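Local coordinates for putative curved DNA-binding protein (Chaetomium thermophilum var. thermophilum DSM 1495, PDB 4IPA), which is an Arx1 protein of the methionine aminopeptidase family that probably takes part in ribosome biogenesis and may bind DNA, at residues K28-V39 with L63-Y72; C47-E58 with L99-I110. One frame throughout, in Å; residues are numbered along the deposited sequence.

Interaction 1: residues K28-V39 with L63-Y72; sequences KYKTAAQISEKV and LMEEELSKVY
I35 is the central apolar side chain between helix 28-39 and segment 63-72. Its two branches divide the work: CG2 lies 3.6 Å from M64 SD, while CD1 meets L68 CD2 at 3.8 Å. With CG1 anti to its carbonyl carbon and the chain then extended (chi1 -75°, chi2 171°), CD1 also reaches V71 CG2 tip to tip, at 3.9 Å. One turn on, V39 CG2 rests on the backbone of M64, 3.9 Å from its CA.

Helices 23-46 and 53-69 run roughly antiparallel, their local axes at 146° and 9.9 Å apart at closest, a pair of the pita-bread fold of the M24 family, packed on strands 115-124, 127-136 and, through M64, 79-88. K28, T31 and A32 touch I124, and M64 touches A122, both in 115-124.

The E67 carboxylate takes a salt bridge within its own segment: K70 NZ meets E67 OE2 at 3.2 Å, from above the carboxylate plane. E67, bent at chi2, packs its CB on I35 and its CG on V39. K38 crosses the E67 side chain at about a right angle, contributing its CD methylene. With an alanine in place of E67, K70 would probably lose its charge mate and a gap would open beside V39 and the K38 chain.

Beyond the helix end, Y72 OH makes a weak hydrogen bond of 3.4 Å to T31 OG1, which lies at the ring edge and is itself bonded to T27 O. The K28 side chain crosses that of Y72 at about a right angle, K28 CG 3.5 Å from Y72 OH; K28 NZ salt-bridges D24 and D125.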
# COMPACT_ATOMS: atom_id res chain seq x y z
N LYS A 28 1.02 19.53 0.20
CA LYS A 28 1.82 18.75 1.14
C LYS A 28 1.75 17.26 0.82
O LYS A 28 2.76 16.58 0.84
CB LYS A 28 1.39 19.05 2.59
CG LYS A 28 1.86 20.42 3.09
CD LYS A 28 1.16 20.86 4.37
CE LYS A 28 1.74 22.19 4.86
NZ LYS A 28 0.94 22.81 5.95
N TYR A 29 0.54 16.77 0.53
CA TYR A 29 0.39 15.42 -0.00
C TYR A 29 1.26 15.27 -1.24
O TYR A 29 1.98 14.30 -1.39
CB TYR A 29 -1.06 15.14 -0.37
CG TYR A 29 -1.90 14.64 0.77
CD1 TYR A 29 -1.66 13.41 1.36
CD2 TYR A 29 -2.97 15.39 1.25
CE1 TYR A 29 -2.43 12.95 2.38
CE2 TYR A 29 -3.75 14.93 2.28
CZ TYR A 29 -3.47 13.71 2.84
OH TYR A 29 -4.24 13.24 3.86
N LYS A 30 1.19 16.25 -2.14
CA LYS A 30 1.96 16.16 -3.39
C LYS A 30 3.47 16.17 -3.16
O LYS A 30 4.21 15.48 -3.87
CB LYS A 30 1.57 17.28 -4.36
CG LYS A 30 2.36 17.26 -5.66
CD LYS A 30 1.82 16.18 -6.60
CE LYS A 30 2.70 16.00 -7.82
NZ LYS A 30 2.38 14.73 -8.51
N THR A 31 3.94 16.94 -2.19
CA THR A 31 5.36 16.94 -1.88
C THR A 31 5.77 15.56 -1.38
O THR A 31 6.82 15.04 -1.75
CB THR A 31 5.72 17.96 -0.78
OG1 THR A 31 5.19 19.24 -1.11
CG2 THR A 31 7.22 18.05 -0.65
N ALA A 32 4.93 14.99 -0.52
CA ALA A 32 5.14 13.64 -0.03
C ALA A 32 5.17 12.60 -1.16
O ALA A 32 6.01 11.72 -1.16
CB ALA A 32 4.08 13.27 0.99
N ALA A 33 4.25 12.72 -2.11
CA ALA A 33 4.16 11.80 -3.24
C ALA A 33 5.41 11.84 -4.11
O ALA A 33 5.93 10.81 -4.51
CB ALA A 33 2.94 12.11 -4.08
N GLN A 34 5.88 13.04 -4.42
CA GLN A 34 7.07 13.17 -5.26
C GLN A 34 8.26 12.52 -4.56
O GLN A 34 9.05 11.84 -5.20
CB GLN A 34 7.36 14.64 -5.57
CG GLN A 34 6.40 15.27 -6.57
CD GLN A 34 6.74 16.72 -6.86
OE1 GLN A 34 6.56 17.60 -6.02
NE2 GLN A 34 7.27 16.98 -8.05
N ILE A 35 8.37 12.71 -3.25
CA ILE A 35 9.44 12.05 -2.52
C ILE A 35 9.26 10.53 -2.56
O ILE A 35 10.22 9.81 -2.84
CB ILE A 35 9.56 12.52 -1.05
CG1 ILE A 35 10.19 13.91 -0.97
CG2 ILE A 35 10.43 11.55 -0.26
CD1 ILE A 35 10.16 14.55 0.42
N SER A 36 8.05 10.05 -2.30
CA SER A 36 7.83 8.60 -2.25
C SER A 36 8.10 7.97 -3.61
O SER A 36 8.70 6.92 -3.68
CB SER A 36 6.41 8.25 -1.81
OG SER A 36 6.03 9.01 -0.69
N GLU A 37 7.65 8.61 -4.68
CA GLU A 37 7.85 8.05 -6.00
C GLU A 37 9.32 8.03 -6.40
O GLU A 37 9.77 7.09 -7.05
CB GLU A 37 7.00 8.77 -7.06
CG GLU A 37 5.49 8.57 -6.87
CD GLU A 37 4.66 9.31 -7.92
OE1 GLU A 37 5.24 10.11 -8.70
OE2 GLU A 37 3.43 9.09 -7.99
N LYS A 38 10.06 9.05 -5.99
CA LYS A 38 11.50 9.10 -6.27
C LYS A 38 12.27 8.04 -5.48
O LYS A 38 13.15 7.38 -6.03
CB LYS A 38 12.06 10.50 -6.01
CG LYS A 38 13.59 10.55 -5.92
CD LYS A 38 14.13 11.97 -6.10
CE LYS A 38 13.75 12.52 -7.49
NZ LYS A 38 14.23 13.92 -7.75
N VAL A 39 11.92 7.85 -4.21
CA VAL A 39 12.56 6.79 -3.41
C VAL A 39 12.17 5.41 -3.93
O VAL A 39 12.98 4.48 -3.94
CB VAL A 39 12.25 6.89 -1.91
CG1 VAL A 39 12.87 5.71 -1.17
CG2 VAL A 39 12.76 8.23 -1.33
N LEU A 63 17.77 7.12 1.89
CA LEU A 63 17.30 7.98 0.85
C LEU A 63 16.12 8.84 1.21
O LEU A 63 16.07 9.96 0.83
CB LEU A 63 16.93 7.17 -0.33
CG LEU A 63 18.16 7.06 -1.14
CD1 LEU A 63 18.06 5.85 -2.01
CD2 LEU A 63 18.13 8.34 -1.92
N MET A 64 15.17 8.28 1.93
CA MET A 64 14.00 8.96 2.34
C MET A 64 14.34 10.10 3.25
O MET A 64 13.82 11.17 3.13
CB MET A 64 13.08 8.02 3.06
CG MET A 64 11.80 8.62 3.57
SD MET A 64 10.62 8.91 2.25
CE MET A 64 9.97 7.32 2.04
N GLU A 65 15.22 9.84 4.17
CA GLU A 65 15.62 10.92 5.07
C GLU A 65 16.35 12.04 4.33
O GLU A 65 16.07 13.22 4.57
CB GLU A 65 16.43 10.38 6.24
CG GLU A 65 15.62 9.49 7.16
CD GLU A 65 16.37 9.12 8.43
OE1 GLU A 65 17.53 9.56 8.59
OE2 GLU A 65 15.80 8.40 9.28
N GLU A 66 17.27 11.70 3.43
CA GLU A 66 17.94 12.71 2.61
C GLU A 66 16.91 13.56 1.86
O GLU A 66 16.95 14.79 1.90
CB GLU A 66 18.91 12.08 1.61
CG GLU A 66 20.07 11.31 2.24
CD GLU A 66 20.80 10.42 1.22
OE1 GLU A 66 20.55 10.54 0.00
OE2 GLU A 66 21.64 9.58 1.65
N GLU A 67 15.99 12.89 1.16
CA GLU A 67 14.97 13.60 0.39
C GLU A 67 14.17 14.50 1.30
O GLU A 67 13.89 15.65 0.96
CB GLU A 67 14.03 12.63 -0.34
CG GLU A 67 14.67 11.89 -1.49
CD GLU A 67 15.28 12.84 -2.52
OE1 GLU A 67 14.70 13.92 -2.76
OE2 GLU A 67 16.35 12.52 -3.06
N LEU A 68 13.83 13.98 2.48
CA LEU A 68 13.02 14.73 3.45
C LEU A 68 13.76 15.98 3.92
O LEU A 68 13.16 17.04 4.07
CB LEU A 68 12.62 13.84 4.64
CG LEU A 68 11.46 12.87 4.38
CD1 LEU A 68 11.24 11.91 5.51
CD2 LEU A 68 10.17 13.67 4.12
N SER A 69 15.05 15.85 4.16
CA SER A 69 15.81 16.99 4.68
C SER A 69 15.97 18.08 3.61
O SER A 69 16.39 19.20 3.93
CB SER A 69 17.19 16.55 5.18
OG SER A 69 18.05 16.29 4.09
N LYS A 70 15.65 17.75 2.37
CA LYS A 70 15.76 18.71 1.28
C LYS A 70 14.51 19.55 1.05
O LYS A 70 14.49 20.41 0.17
CB LYS A 70 16.17 18.00 -0.02
CG LYS A 70 17.56 17.37 0.06
CD LYS A 70 18.12 17.00 -1.31
CE LYS A 70 17.38 15.85 -1.97
NZ LYS A 70 18.31 15.02 -2.81
N VAL A 71 13.46 19.32 1.83
CA VAL A 71 12.22 20.09 1.67
C VAL A 71 11.75 20.66 3.01
O VAL A 71 12.28 20.28 4.06
CB VAL A 71 11.09 19.25 1.03
CG1 VAL A 71 11.50 18.75 -0.33
CG2 VAL A 71 10.69 18.09 1.95
N TYR A 72 10.76 21.55 2.97
CA TYR A 72 10.25 22.22 4.18
C TYR A 72 11.31 22.37 5.25
O TYR A 72 11.16 21.86 6.37
CB TYR A 72 9.03 21.49 4.76
CG TYR A 72 7.84 21.53 3.84
CD1 TYR A 72 7.78 20.72 2.72
CD2 TYR A 72 6.78 22.40 4.07
CE1 TYR A 72 6.71 20.76 1.86
CE2 TYR A 72 5.68 22.45 3.21
CZ TYR A 72 5.66 21.62 2.10
OH TYR A 72 4.59 21.64 1.21

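Interaction 2: residues C47-E58 with L99-I110; sequences CVPGAKIIDICE and LRSDEKEAATEI
The R100 guanidinium carries I54 on one face, CG1 lying 3.8 Å above the plane toward the rim, with D55 and E58 at its edge. R100 holds E58 side-on, NE to OE2 and NH2 to OE1, each 2.8 Å, its carboxylate turned 52° from the guanidinium plane. R100 NH2 also gives a 2.9 Å salt bridge to D55 OD1, whose carboxylate is nearly coplanar with the guanidinium, in a network with K52. A chi1 of -172° sets R100 CG anti to the backbone N, and the bend at chi3 turns the group onto the first two turns of helix 53-69. A water joins R100 NH1 to D55 OD1.

K52, at the N-cap position of that helix, pairs with E109 in a single beta bridge. I110 N bonds A51 O at 2.8 Å, and I53 N bonds T108 O at 3.0 Å. A second water links I54 N with T108 O. G50, in the type II turn V48-A51, sends its N-H to I110 O; its backbone angles call for glycine.

The I110 side chain crosses that of I53 at about a right angle, I110 CD1 3.9 Å from I53 CG1, and also meets I56; all three touch V87 of strand 79-88.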
# COMPACT_ATOMS: atom_id res chain seq x y z
N CYS A 47 16.68 -3.65 -6.49
CA CYS A 47 16.09 -4.98 -6.32
C CYS A 47 16.50 -5.97 -7.41
O CYS A 47 15.66 -6.48 -8.15
CB CYS A 47 14.57 -4.91 -6.20
SG CYS A 47 14.01 -4.02 -4.73
N VAL A 48 17.80 -6.24 -7.50
CA VAL A 48 18.33 -7.20 -8.45
C VAL A 48 18.58 -8.55 -7.75
O VAL A 48 18.76 -8.60 -6.53
CB VAL A 48 19.63 -6.67 -9.10
CG1 VAL A 48 19.40 -5.28 -9.70
CG2 VAL A 48 20.75 -6.62 -8.09
N PRO A 49 18.59 -9.64 -8.52
CA PRO A 49 18.87 -10.95 -7.92
C PRO A 49 20.18 -10.93 -7.14
O PRO A 49 21.16 -10.37 -7.64
CB PRO A 49 18.99 -11.86 -9.14
CG PRO A 49 18.08 -11.21 -10.15
CD PRO A 49 18.32 -9.74 -9.96
N GLY A 50 20.18 -11.49 -5.94
CA GLY A 50 21.38 -11.54 -5.12
C GLY A 50 21.47 -10.44 -4.07
O GLY A 50 22.22 -10.57 -3.09
N ALA A 51 20.73 -9.35 -4.27
CA ALA A 51 20.74 -8.26 -3.29
C ALA A 51 20.10 -8.71 -1.99
O ALA A 51 19.12 -9.43 -2.00
CB ALA A 51 20.03 -7.01 -3.83
N LYS A 52 20.69 -8.28 -0.88
CA LYS A 52 20.17 -8.55 0.44
C LYS A 52 19.05 -7.58 0.78
O LYS A 52 19.24 -6.36 0.75
CB LYS A 52 21.29 -8.42 1.47
CG LYS A 52 22.50 -9.29 1.18
CD LYS A 52 23.71 -8.84 1.97
CE LYS A 52 23.48 -8.99 3.47
NZ LYS A 52 24.65 -8.47 4.25
N ILE A 53 17.88 -8.12 1.12
CA ILE A 53 16.74 -7.30 1.48
C ILE A 53 17.06 -6.25 2.55
O ILE A 53 16.60 -5.10 2.44
CB ILE A 53 15.53 -8.17 1.91
CG1 ILE A 53 15.00 -8.93 0.70
CG2 ILE A 53 14.41 -7.31 2.48
CD1 ILE A 53 13.81 -9.82 1.01
N ILE A 54 17.81 -6.62 3.59
CA ILE A 54 18.07 -5.67 4.67
C ILE A 54 18.87 -4.46 4.19
O ILE A 54 18.70 -3.35 4.70
CB ILE A 54 18.75 -6.30 5.91
CG1 ILE A 54 18.65 -5.34 7.11
CG2 ILE A 54 20.21 -6.60 5.66
CD1 ILE A 54 18.05 -5.96 8.31
N ASP A 55 19.73 -4.67 3.19
CA ASP A 55 20.51 -3.58 2.63
C ASP A 55 19.62 -2.61 1.86
O ASP A 55 19.78 -1.39 1.96
CB ASP A 55 21.62 -4.12 1.72
CG ASP A 55 22.73 -4.79 2.50
OD1 ASP A 55 22.81 -4.58 3.73
OD2 ASP A 55 23.53 -5.53 1.87
N ILE A 56 18.69 -3.16 1.08
CA ILE A 56 17.76 -2.35 0.30
C ILE A 56 16.86 -1.49 1.20
O ILE A 56 16.72 -0.29 0.97
CB ILE A 56 16.89 -3.23 -0.61
CG1 ILE A 56 17.79 -4.18 -1.42
CG2 ILE A 56 16.06 -2.37 -1.55
CD1 ILE A 56 17.03 -5.23 -2.23
N CYS A 57 16.26 -2.10 2.23
CA CYS A 57 15.43 -1.36 3.17
C CYS A 57 16.22 -0.26 3.86
O CYS A 57 15.73 0.87 4.00
CB CYS A 57 14.84 -2.30 4.23
SG CYS A 57 13.72 -3.55 3.61
N GLU A 58 17.43 -0.57 4.31
CA GLU A 58 18.25 0.44 4.96
C GLU A 58 18.56 1.59 4.00
O GLU A 58 18.47 2.76 4.36
CB GLU A 58 19.54 -0.15 5.54
CG GLU A 58 19.34 -0.99 6.80
CD GLU A 58 20.64 -1.57 7.37
OE1 GLU A 58 21.68 -1.54 6.67
OE2 GLU A 58 20.62 -2.07 8.51
N LEU A 99 14.98 -7.35 10.98
CA LEU A 99 16.08 -6.86 11.82
C LEU A 99 17.45 -7.28 11.30
O LEU A 99 17.60 -8.37 10.75
CB LEU A 99 15.93 -7.34 13.25
CG LEU A 99 14.68 -6.85 13.98
CD1 LEU A 99 14.72 -7.25 15.44
CD2 LEU A 99 14.57 -5.33 13.85
N ARG A 100 18.43 -6.42 11.47
CA ARG A 100 19.81 -6.78 11.13
C ARG A 100 20.35 -7.88 12.05
O ARG A 100 21.12 -8.73 11.60
CB ARG A 100 20.73 -5.55 11.14
CG ARG A 100 22.13 -5.85 10.61
CD ARG A 100 22.88 -4.60 10.17
NE ARG A 100 22.48 -4.13 8.84
CZ ARG A 100 22.75 -4.76 7.70
NH1 ARG A 100 23.41 -5.91 7.70
NH2 ARG A 100 22.34 -4.24 6.55
N SER A 101 19.92 -7.87 13.31
CA SER A 101 20.38 -8.84 14.31
C SER A 101 19.68 -10.20 14.24
O SER A 101 20.07 -11.14 14.94
CB SER A 101 20.22 -8.27 15.72
OG SER A 101 18.84 -8.07 16.03
N ASP A 102 18.63 -10.31 13.43
CA ASP A 102 18.08 -11.62 13.09
C ASP A 102 18.90 -12.13 11.91
O ASP A 102 18.60 -11.82 10.76
CB ASP A 102 16.60 -11.51 12.70
CG ASP A 102 15.68 -11.41 13.90
OD1 ASP A 102 16.13 -11.70 15.03
OD2 ASP A 102 14.51 -11.05 13.72
N GLU A 103 19.95 -12.88 12.21
CA GLU A 103 20.96 -13.22 11.22
C GLU A 103 20.42 -13.90 9.97
O GLU A 103 20.79 -13.53 8.86
CB GLU A 103 22.06 -14.10 11.84
CG GLU A 103 23.14 -13.31 12.56
CD GLU A 103 24.15 -14.22 13.24
OE1 GLU A 103 24.14 -15.45 12.96
OE2 GLU A 103 24.96 -13.71 14.04
N LYS A 104 19.55 -14.88 10.13
CA LYS A 104 19.00 -15.60 8.99
C LYS A 104 18.12 -14.69 8.10
O LYS A 104 18.28 -14.65 6.87
CB LYS A 104 18.23 -16.85 9.43
CG LYS A 104 17.60 -17.63 8.26
CD LYS A 104 16.36 -18.43 8.66
CE LYS A 104 15.79 -19.21 7.47
NZ LYS A 104 15.78 -18.41 6.19
N GLU A 105 17.19 -13.97 8.73
CA GLU A 105 16.33 -13.07 7.97
C GLU A 105 17.14 -11.99 7.25
O GLU A 105 16.90 -11.70 6.09
CB GLU A 105 15.28 -12.42 8.88
CG GLU A 105 14.21 -13.39 9.38
CD GLU A 105 12.98 -12.64 9.94
OE1 GLU A 105 12.34 -11.89 9.15
OE2 GLU A 105 12.68 -12.79 11.16
N ALA A 106 18.12 -11.41 7.95
CA ALA A 106 18.89 -10.30 7.39
C ALA A 106 19.81 -10.72 6.25
O ALA A 106 20.42 -9.88 5.60
CB ALA A 106 19.69 -9.58 8.49
N ALA A 107 19.89 -12.03 5.99
CA ALA A 107 20.71 -12.54 4.89
C ALA A 107 19.86 -12.95 3.70
O ALA A 107 20.38 -13.36 2.66
CB ALA A 107 21.58 -13.72 5.36
N THR A 108 18.54 -12.86 3.86
CA THR A 108 17.61 -13.11 2.75
C THR A 108 17.96 -12.26 1.52
O THR A 108 18.17 -11.05 1.63
CB THR A 108 16.17 -12.78 3.16
OG1 THR A 108 15.84 -13.45 4.39
CG2 THR A 108 15.19 -13.20 2.06
N GLU A 109 18.00 -12.90 0.36
CA GLU A 109 18.34 -12.20 -0.88
C GLU A 109 17.20 -12.26 -1.89
O GLU A 109 16.42 -13.23 -1.92
CB GLU A 109 19.62 -12.77 -1.51
CG GLU A 109 20.80 -12.89 -0.56
CD GLU A 109 22.09 -13.32 -1.24
OE1 GLU A 109 22.04 -14.09 -2.23
OE2 GLU A 109 23.16 -12.86 -0.80
N ILE A 110 17.13 -11.23 -2.73
CA ILE A 110 16.20 -11.20 -3.85
C ILE A 110 16.43 -12.42 -4.75
O ILE A 110 17.55 -12.67 -5.18
CB ILE A 110 16.40 -9.92 -4.70
CG1 ILE A 110 16.29 -8.66 -3.84
CG2 ILE A 110 15.40 -9.87 -5.86
CD1 ILE A 110 14.94 -8.53 -3.15
O HOH W 1 24.91 -6.13 4.83
O HOH W 2 18.30 -9.23 3.82

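From the N terminus, helix 23-46 supplies 28-39; the chain then turns through 47-52 into helix 53-69, whose later part and the residues after it form 63-72, so interaction 1 closes a loop of 23 residues that contains 47-58. Interaction 2 closes a longer one of 40 residues, containing 63-72 and strand 79-88, when 99-110 comes back to the start of helix 53-69. The two closures therefore cross. They share helix 53-69: its beginning is joined to the loop before strand 115-124, and its later part, with the residues following, to helix 23-46. Their centres lie about 24 Å apart, and their nearest atoms, about 5 Å apart, do not touch.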